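Local coordinates for protein pectate lyase 1 (Juniperus ashei, PDB 1PXZ) that cleaves (1->4)-alpha-D-galacturonan of pectin by elimination, with low activity and a calcium cofactor, and is a major allergen of cedar pollen, at residues Arg18-Ala22 against Leu68-Phe72; Leu80-Leu84 against Ser129-Val134; Asn244-Trp248 against Phe268-Ser272. One frame throughout, in Å; residues are numbered along the deposited sequence.

Overall arrangement
The three contacts are spread over the parallel beta-helix and follow one another along the chain, each closing before the next opens. In contact 1 the 3-10 segment 18-22 packs on strand 68-72, and in contact 3 strands 244-245 and 267-269 pair in neighbouring coils; these two lie on opposite sides of the chain's centre, their own centres about 34 Å apart. Contact 2 joins the loop before strand 84-85 to the 129-134 segment leading into the hairpin of strands 132-137 and 141-145, with its centre about 26 Å from that of contact 1 and 36 Å from that of contact 3. The set thus samples an N-terminal cover, a peripheral hairpin and the coil-to-coil stacking of the solenoid.

Contact 1 (Arg18-Ala22 against Leu68-Phe72)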
loop_
_atom_site.group_PDB
_atom_site.type_symbol
_atom_site.label_atom_id
_atom_site.label_comp_id
_atom_site.label_asym_id
_atom_site.label_seq_id
_atom_site.Cartn_x
_atom_site.Cartn_y
_atom_site.Cartn_z
ATOM N N ARG A 18 -21.569 2.731 2.927
ATOM C CA ARG A 18 -20.155 2.342 2.920
ATOM C C ARG A 18 -19.665 2.053 1.508
ATOM O O ARG A 18 -18.477 2.242 1.243
ATOM C CB ARG A 18 -19.895 1.107 3.783
ATOM C CG ARG A 18 -19.981 1.307 5.294
ATOM C CD ARG A 18 -19.876 -0.076 5.964
ATOM N NE ARG A 18 -19.909 0.011 7.418
ATOM C CZ ARG A 18 -18.820 0.202 8.156
ATOM N NH1 ARG A 18 -17.622 0.323 7.565
ATOM N NH2 ARG A 18 -18.934 0.264 9.478
ATOM N N MET A 19 -20.483 1.566 0.565
ATOM C CA MET A 19 -19.831 1.142 -0.677
ATOM C C MET A 19 -19.552 2.287 -1.637
ATOM O O MET A 19 -18.975 2.106 -2.710
ATOM C CB MET A 19 -20.690 0.076 -1.366
ATOM C CG MET A 19 -20.823 -1.193 -0.504
ATOM S SD MET A 19 -21.602 -2.471 -1.496
ATOM C CE MET A 19 -21.479 -3.926 -0.479
ATOM N N LYS A 20 -19.949 3.503 -1.261
ATOM C CA LYS A 20 -19.594 4.643 -2.110
ATOM C C LYS A 20 -18.080 4.764 -2.238
ATOM O O LYS A 20 -17.588 5.201 -3.275
ATOM C CB LYS A 20 -20.161 5.927 -1.522
ATOM C CG LYS A 20 -19.939 7.168 -2.367
ATOM C CD LYS A 20 -20.801 8.307 -1.860
ATOM C CE LYS A 20 -20.864 9.421 -2.902
ATOM N NZ LYS A 20 -20.956 10.757 -2.248
ATOM N N LEU A 21 -17.361 4.383 -1.188
ATOM C CA LEU A 21 -15.892 4.372 -1.225
ATOM C C LEU A 21 -15.347 3.743 -2.492
ATOM O O LEU A 21 -14.385 4.219 -3.101
ATOM C CB LEU A 21 -15.372 3.613 0.010
ATOM C CG LEU A 21 -13.851 3.469 0.109
ATOM C CD1 LEU A 21 -13.195 4.815 0.377
ATOM C CD2 LEU A 21 -13.482 2.444 1.171
ATOM N N ALA A 22 -15.967 2.653 -2.942
ATOM C CA ALA A 22 -15.401 1.916 -4.062
ATOM C C ALA A 22 -15.508 2.687 -5.381
ATOM O O ALA A 22 -14.852 2.314 -6.350
ATOM C CB ALA A 22 -16.064 0.549 -4.204
ATOM N N LEU A 68 -17.625 -9.944 -0.924
ATOM C CA LEU A 68 -18.097 -9.543 0.398
ATOM C C LEU A 68 -17.465 -8.210 0.804
ATOM O O LEU A 68 -16.293 -8.010 0.475
ATOM C CB LEU A 68 -17.718 -10.562 1.481
ATOM C CG LEU A 68 -18.443 -11.907 1.457
ATOM C CD1 LEU A 68 -17.896 -12.774 2.591
ATOM C CD2 LEU A 68 -19.949 -11.708 1.553
ATOM N N TRP A 69 -18.248 -7.411 1.507
ATOM C CA TRP A 69 -17.754 -6.148 2.053
ATOM C C TRP A 69 -17.651 -6.364 3.556
ATOM O O TRP A 69 -18.696 -6.342 4.227
ATOM C CB TRP A 69 -18.675 -5.000 1.637
ATOM C CG TRP A 69 -18.090 -3.639 1.880
ATOM C CD1 TRP A 69 -17.928 -3.013 3.072
ATOM C CD2 TRP A 69 -17.584 -2.733 0.883
ATOM N NE1 TRP A 69 -17.355 -1.774 2.890
ATOM C CE2 TRP A 69 -17.136 -1.587 1.560
ATOM C CE3 TRP A 69 -17.472 -2.801 -0.509
ATOM C CZ2 TRP A 69 -16.576 -0.485 0.905
ATOM C CZ3 TRP A 69 -16.912 -1.709 -1.168
ATOM C CH2 TRP A 69 -16.478 -0.589 -0.456
ATOM N N ILE A 70 -16.429 -6.587 4.024
ATOM C CA ILE A 70 -16.241 -6.974 5.427
ATOM C C ILE A 70 -16.087 -5.779 6.359
ATOM O O ILE A 70 -15.292 -4.864 6.125
ATOM C CB ILE A 70 -15.041 -7.931 5.527
ATOM C CG1 ILE A 70 -15.258 -9.197 4.693
ATOM C CG2 ILE A 70 -14.692 -8.261 6.971
ATOM C CD1 ILE A 70 -13.961 -9.913 4.330
ATOM N N ILE A 71 -16.907 -5.806 7.417
ATOM C CA ILE A 71 -16.907 -4.747 8.436
ATOM C C ILE A 71 -16.818 -5.378 9.830
ATOM O O ILE A 71 -16.871 -6.598 9.960
ATOM C CB ILE A 71 -18.176 -3.899 8.386
ATOM C CG1 ILE A 71 -19.441 -4.752 8.592
ATOM C CG2 ILE A 71 -18.286 -3.125 7.080
ATOM C CD1 ILE A 71 -20.678 -3.923 8.853
ATOM N N PHE A 72 -16.669 -4.574 10.870
ATOM C CA PHE A 72 -16.380 -5.153 12.196
ATOM C C PHE A 72 -17.401 -4.682 13.225
ATOM O O PHE A 72 -17.702 -3.492 13.254
ATOM C CB PHE A 72 -14.955 -4.785 12.599
ATOM C CG PHE A 72 -13.876 -5.355 11.685
ATOM C CD1 PHE A 72 -13.582 -4.726 10.483
ATOM C CD2 PHE A 72 -13.160 -6.485 12.009
ATOM C CE1 PHE A 72 -12.607 -5.229 9.623
ATOM C CE2 PHE A 72 -12.190 -6.997 11.164
ATOM C CZ PHE A 72 -11.890 -6.363 9.963
#
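The 3-10 segment 18-22 stands beside strand 68-72 without any backbone pairing, the closest CA atoms, of Met19 and Trp69, being 8.1 Å apart. The strand belongs to an early coil of the parallel beta-helix, and the N-terminal segment covers its side chains Trp69 and Ile71. With CG anti to the backbone N (chi1 -167°), Trp69 carries its indole from the strand to the 18-22 backbone. There Arg18 O, which also accepts a hydrogen bond from Arg95 NH2, approaches the ring obliquely, 3.3 Å from Trp69 CZ2. Met19 runs past the indole in the opposite direction: its CG sits over one face, 3.9 Å from the centroid of the six-membered ring, in a CH-pi contact, while SD makes an oblique Met-aromatic approach. The extended chain carries Met19 CE back to the root of the indole, 3.7 Å from Trp69 CB. Ala22 CB meets the ring at its edge, 3.9 Å from Trp69 CZ3. Asp93 OD2 accepts a hydrogen bond from Trp69 NE1 and forms a salt bridge with Arg18 NH1, which probably helps fix the turn of the guanidinium. Arg18 also crosses Ile71, whose CG2 lies over one guanidinium face, off-centre, 3.5 Å from Arg18 CZ.

Contact 2 (Leu80-Leu84 against Ser129-Val134); sequences LKMPL and SVLGDV
Met82 pushes its side chain into the bend formed by residues 130-134, and much of the close packing gathers round its methyl group. The chain folds at chi2 (-69°) and again at chi3 (-72°), and this double bend turns CE in among backbone and side-chain atoms of the other segment. Here Met82 CE is 3.2 Å from the carbonyl oxygen Val130 O and 3.6 Å from Gly132 CA. Val134 crosses the methionine obliquely, and its CG2 comes within 3.5 Å of Met82 CE, tighter than usual for two carbons; Val134 CG2 also rests against Met82 CB. Gly132, lacking a side chain, lets the methionine methyl close on its backbone.

Next to this methionine, Pro83 lays the CG-CD side of its ring along Ser129, with Pro83 CG 3.6 Å from Ser129 OG. This is van der Waals contact; the hydroxyl oxygen has its hydrogen bond with Gln148 N. The Ser129 side chain is about 8 Å from that of Asp149, a probable calcium ligand. In the fold, the 80-84 loop leads into strand 84-85, the first in its parallel sheet of the beta-helix, whereas Gly132 begins a strand that pairs antiparallel with 141-145 in a peripheral hairpin. Arg59 of helix 58-63 also donates to Met82 O and Pro83 O.

Toward solvent the fit is looser. The Val130 side chain stays clear of the loop, although its carbonyl oxygen meets Met82 CE, and the exposed Asp133 and Leu131 turn away. No direct hydrogen bond joins the segments; instead a water links the two backbones, donating to Lys81 O at 3.1 Å and accepting from Val130 N at 3.0 Å.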
loop_
_atom_site.group_PDB
_atom_site.type_symbol
_atom_site.label_atom_id
_atom_site.label_comp_id
_atom_site.label_asym_id
_atom_site.label_seq_id
_atom_site.Cartn_x
_atom_site.Cartn_y
_atom_site.Cartn_z
ATOM N N LEU A 80 -3.645 -13.203 14.383
ATOM C CA LEU A 80 -3.841 -14.374 13.524
ATOM C C LEU A 80 -2.865 -15.494 13.829
ATOM O O LEU A 80 -1.742 -15.264 14.297
ATOM C CB LEU A 80 -3.718 -13.966 12.052
ATOM C CG LEU A 80 -4.725 -12.926 11.570
ATOM C CD1 LEU A 80 -4.261 -12.345 10.242
ATOM C CD2 LEU A 80 -6.112 -13.535 11.433
ATOM N N LYS A 81 -3.262 -16.737 13.534
ATOM C CA LYS A 81 -2.391 -17.859 13.852
ATOM C C LYS A 81 -1.527 -18.272 12.662
ATOM O O LYS A 81 -0.514 -18.937 12.854
ATOM C CB LYS A 81 -3.184 -19.087 14.285
ATOM C CG LYS A 81 -3.953 -18.954 15.596
ATOM C CD LYS A 81 -4.449 -20.331 16.003
ATOM C CE LYS A 81 -5.083 -20.341 17.381
ATOM N NZ LYS A 81 -6.141 -19.314 17.539
ATOM N N MET A 82 -1.966 -17.894 11.465
ATOM C CA MET A 82 -1.239 -18.154 10.235
ATOM C C MET A 82 -1.446 -16.985 9.268
ATOM O O MET A 82 -2.352 -16.185 9.516
ATOM C CB MET A 82 -1.715 -19.457 9.589
ATOM C CG MET A 82 -1.340 -20.704 10.394
ATOM S SD MET A 82 0.426 -21.052 10.403
ATOM C CE MET A 82 0.666 -21.616 8.717
ATOM N N PRO A 83 -0.666 -16.869 8.213
ATOM C CA PRO A 83 -0.931 -15.803 7.227
ATOM C C PRO A 83 -2.385 -15.822 6.764
ATOM O O PRO A 83 -2.969 -16.882 6.548
ATOM C CB PRO A 83 -0.011 -16.205 6.069
ATOM C CG PRO A 83 1.141 -16.883 6.750
ATOM C CD PRO A 83 0.491 -17.702 7.849
ATOM N N LEU A 84 -3.026 -14.670 6.666
ATOM C CA LEU A 84 -4.402 -14.630 6.194
ATOM C C LEU A 84 -4.390 -14.336 4.701
ATOM O O LEU A 84 -4.025 -13.213 4.343
ATOM C CB LEU A 84 -5.178 -13.547 6.920
ATOM C CG LEU A 84 -6.561 -13.210 6.359
ATOM C CD1 LEU A 84 -7.409 -14.462 6.201
ATOM C CD2 LEU A 84 -7.251 -12.193 7.259
ATOM N N SER A 129 5.975 -15.919 10.080
ATOM C CA SER A 129 5.033 -17.002 10.402
ATOM C C SER A 129 5.769 -18.331 10.432
ATOM O O SER A 129 6.920 -18.453 10.007
ATOM C CB SER A 129 3.905 -17.028 9.374
ATOM O OG SER A 129 4.441 -17.430 8.105
ATOM N N VAL A 130 5.069 -19.344 10.923
ATOM C CA VAL A 130 5.572 -20.709 10.931
ATOM C C VAL A 130 4.988 -21.534 9.795
ATOM O O VAL A 130 3.805 -21.395 9.478
ATOM C CB VAL A 130 5.206 -21.377 12.269
ATOM C CG1 VAL A 130 5.593 -22.842 12.248
ATOM C CG2 VAL A 130 5.892 -20.602 13.384
ATOM N N LEU A 131 5.824 -22.354 9.182
ATOM C CA LEU A 131 5.367 -23.272 8.133
ATOM C C LEU A 131 4.166 -24.041 8.658
ATOM O O LEU A 131 4.097 -24.403 9.843
ATOM C CB LEU A 131 6.526 -24.171 7.762
ATOM C CG LEU A 131 6.275 -25.432 6.950
ATOM C CD1 LEU A 131 6.063 -25.099 5.480
ATOM C CD2 LEU A 131 7.443 -26.393 7.128
ATOM N N GLY A 132 3.162 -24.271 7.811
ATOM C CA GLY A 132 1.962 -24.932 8.322
ATOM C C GLY A 132 0.834 -24.919 7.301
ATOM O O GLY A 132 0.947 -24.245 6.274
ATOM N N ASP A 133 -0.240 -25.658 7.576
ATOM C CA ASP A 133 -1.396 -25.685 6.675
ATOM C C ASP A 133 -2.308 -24.492 6.902
ATOM O O ASP A 133 -2.501 -23.978 8.022
ATOM C CB ASP A 133 -2.230 -26.950 6.898
ATOM C CG ASP A 133 -1.578 -28.221 6.398
ATOM O OD1 ASP A 133 -0.839 -28.153 5.399
ATOM O OD2 ASP A 133 -1.814 -29.293 7.007
ATOM N N VAL A 134 -2.920 -24.020 5.822
ATOM C CA VAL A 134 -3.810 -22.874 5.896
ATOM C C VAL A 134 -4.946 -23.004 4.886
ATOM O O VAL A 134 -4.676 -23.448 3.767
ATOM C CB VAL A 134 -3.105 -21.548 5.542
ATOM C CG1 VAL A 134 -4.084 -20.390 5.755
ATOM C CG2 VAL A 134 -1.832 -21.294 6.329
HETATM O O HOH W 1 2.361 -18.551 11.793
#

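Contact 3 (Asn244-Trp248 against Phe268-Ser272)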
loop_
_atom_site.group_PDB
_atom_site.type_symbol
_atom_site.label_atom_id
_atom_site.label_comp_id
_atom_site.label_asym_id
_atom_site.label_seq_id
_atom_site.Cartn_x
_atom_site.Cartn_y
_atom_site.Cartn_z
ATOM N N ASN A 244 3.530 13.266 1.860
ATOM C CA ASN A 244 4.253 14.124 2.809
ATOM C C ASN A 244 5.323 13.333 3.529
ATOM O O ASN A 244 5.027 12.286 4.127
ATOM C CB ASN A 244 3.235 14.709 3.791
ATOM C CG ASN A 244 3.730 15.894 4.582
ATOM O OD1 ASN A 244 4.549 16.681 4.102
ATOM N ND2 ASN A 244 3.254 16.061 5.811
ATOM N N TYR A 245 6.586 13.762 3.501
ATOM C CA TYR A 245 7.661 12.979 4.076
ATOM C C TYR A 245 8.301 13.710 5.268
ATOM O O TYR A 245 8.819 14.810 5.089
ATOM C CB TYR A 245 8.770 12.668 3.065
ATOM C CG TYR A 245 8.443 11.747 1.914
ATOM C CD1 TYR A 245 7.684 12.259 0.846
ATOM C CD2 TYR A 245 8.860 10.428 1.861
ATOM C CE1 TYR A 245 7.373 11.439 -0.221
ATOM C CE2 TYR A 245 8.558 9.592 0.787
ATOM C CZ TYR A 245 7.803 10.135 -0.244
ATOM O OH TYR A 245 7.467 9.346 -1.328
ATOM N N ASP A 246 8.275 13.081 6.432
ATOM C CA ASP A 246 9.099 13.421 7.581
ATOM C C ASP A 246 10.533 12.962 7.343
ATOM O O ASP A 246 10.769 12.201 6.419
ATOM C CB ASP A 246 8.593 12.727 8.857
ATOM C CG ASP A 246 7.282 13.302 9.343
ATOM O OD1 ASP A 246 7.182 14.554 9.450
ATOM O OD2 ASP A 246 6.335 12.526 9.635
ATOM N N PRO A 247 11.505 13.409 8.133
ATOM C CA PRO A 247 12.873 12.921 7.988
ATOM C C PRO A 247 12.981 11.398 8.021
ATOM O O PRO A 247 12.529 10.785 8.985
ATOM C CB PRO A 247 13.592 13.547 9.201
ATOM C CG PRO A 247 12.825 14.815 9.452
ATOM C CD PRO A 247 11.375 14.470 9.155
ATOM N N TRP A 248 13.593 10.853 6.975
ATOM C CA TRP A 248 13.904 9.460 6.736
ATOM C C TRP A 248 15.205 9.104 7.452
ATOM O O TRP A 248 15.787 10.016 8.059
ATOM C CB TRP A 248 14.071 9.156 5.241
ATOM C CG TRP A 248 14.932 10.156 4.503
ATOM C CD1 TRP A 248 16.272 10.106 4.287
ATOM C CD2 TRP A 248 14.467 11.364 3.887
ATOM N NE1 TRP A 248 16.704 11.215 3.568
ATOM C CE2 TRP A 248 15.599 11.991 3.317
ATOM C CE3 TRP A 248 13.211 11.965 3.768
ATOM C CZ2 TRP A 248 15.502 13.201 2.633
ATOM C CZ3 TRP A 248 13.112 13.176 3.082
ATOM C CH2 TRP A 248 14.261 13.764 2.531
ATOM N N PHE A 268 9.263 16.977 0.937
ATOM C CA PHE A 268 10.320 16.186 1.549
ATOM C C PHE A 268 11.034 17.032 2.602
ATOM O O PHE A 268 11.584 18.077 2.236
ATOM C CB PHE A 268 11.323 15.710 0.504
ATOM C CG PHE A 268 10.843 14.897 -0.682
ATOM C CD1 PHE A 268 10.544 13.542 -0.553
ATOM C CD2 PHE A 268 10.692 15.489 -1.936
ATOM C CE1 PHE A 268 10.115 12.828 -1.667
ATOM C CE2 PHE A 268 10.271 14.776 -3.046
ATOM C CZ PHE A 268 9.989 13.419 -2.919
ATOM N N THR A 269 11.025 16.602 3.853
ATOM C CA THR A 269 11.782 17.275 4.918
ATOM C C THR A 269 12.981 16.421 5.281
ATOM O O THR A 269 12.845 15.317 5.821
ATOM C CB THR A 269 10.881 17.539 6.139
ATOM O OG1 THR A 269 9.813 18.403 5.736
ATOM C CG2 THR A 269 11.678 18.235 7.235
ATOM N N ALA A 270 14.202 16.844 4.977
ATOM C CA ALA A 270 15.413 16.061 5.200
ATOM C C ALA A 270 15.827 16.002 6.669
ATOM O O ALA A 270 15.516 16.914 7.438
ATOM C CB ALA A 270 16.622 16.604 4.412
ATOM N N PRO A 271 16.520 14.928 7.050
ATOM C CA PRO A 271 17.129 14.881 8.389
ATOM C C PRO A 271 18.245 15.924 8.446
ATOM O O PRO A 271 18.549 16.556 7.430
ATOM C CB PRO A 271 17.759 13.508 8.508
ATOM C CG PRO A 271 17.449 12.784 7.259
ATOM C CD PRO A 271 16.777 13.713 6.284
ATOM N N SER A 272 18.818 16.031 9.634
ATOM C CA SER A 272 19.896 17.001 9.811
ATOM C C SER A 272 21.207 16.607 9.180
ATOM O O SER A 272 21.993 17.499 8.812
ATOM C CB SER A 272 20.115 17.152 11.341
ATOM O OG SER A 272 18.998 17.891 11.842
HETATM O O HOH W 2 7.656 17.385 4.395
#
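Tyr245 and Phe268 lie side by side and point the same way, with Phe268 CE1 over one face of the tyrosine ring, near its rim and 3.4 Å from Tyr245 CE1. The planes are inclined at 34°, so the pair is oblique. Phe222, by contrast, stacks on Tyr245, extending the aromatic row from coil to coil. Trp248 is another flat group: Pro271 CD sits over one face, 3.8 Å from the centroid of the five-membered ring, and the proline crosses the indole at about a right angle. At the indole edge, near its plane, Phe268 CB packs 4.0 Å from Trp248 CZ3, while Ala270 CA makes an off-centre CH-pi contact with the six-membered ring. The first torsion of Trp248 (chi1 46°) sets CG between the backbone N and the carbonyl carbon, and from there the indole folds back along residues 268-271.

Tyr245 and Phe268 stem from a parallel pairing between successive coils of the beta-helix, and Trp248 follows it. Thr269 N donates to Tyr245 O over 3.1 Å, at an N-H...O angle of 152°. Beyond this bond the strands give way to prolines: Pro247 N has no hydrogen to offer Thr269 O, and Pro247 CA takes its place in a C-H...O contact of 3.2 Å. One water lies within hydrogen-bonding distance of Asn244 OD1, Tyr245 O and Thr269 OG1.

The phenol and indole reach polar partners elsewhere, Tyr245 OH at Met230 O and Trp248 NE1 at Lys276 O. Between these two segments the side chains meet mainly through carbon, while the backbone supplies the one direct hydrogen bond; the bonds to Met230 O and Lys276 O probably fix how the two aromatic groups are turned.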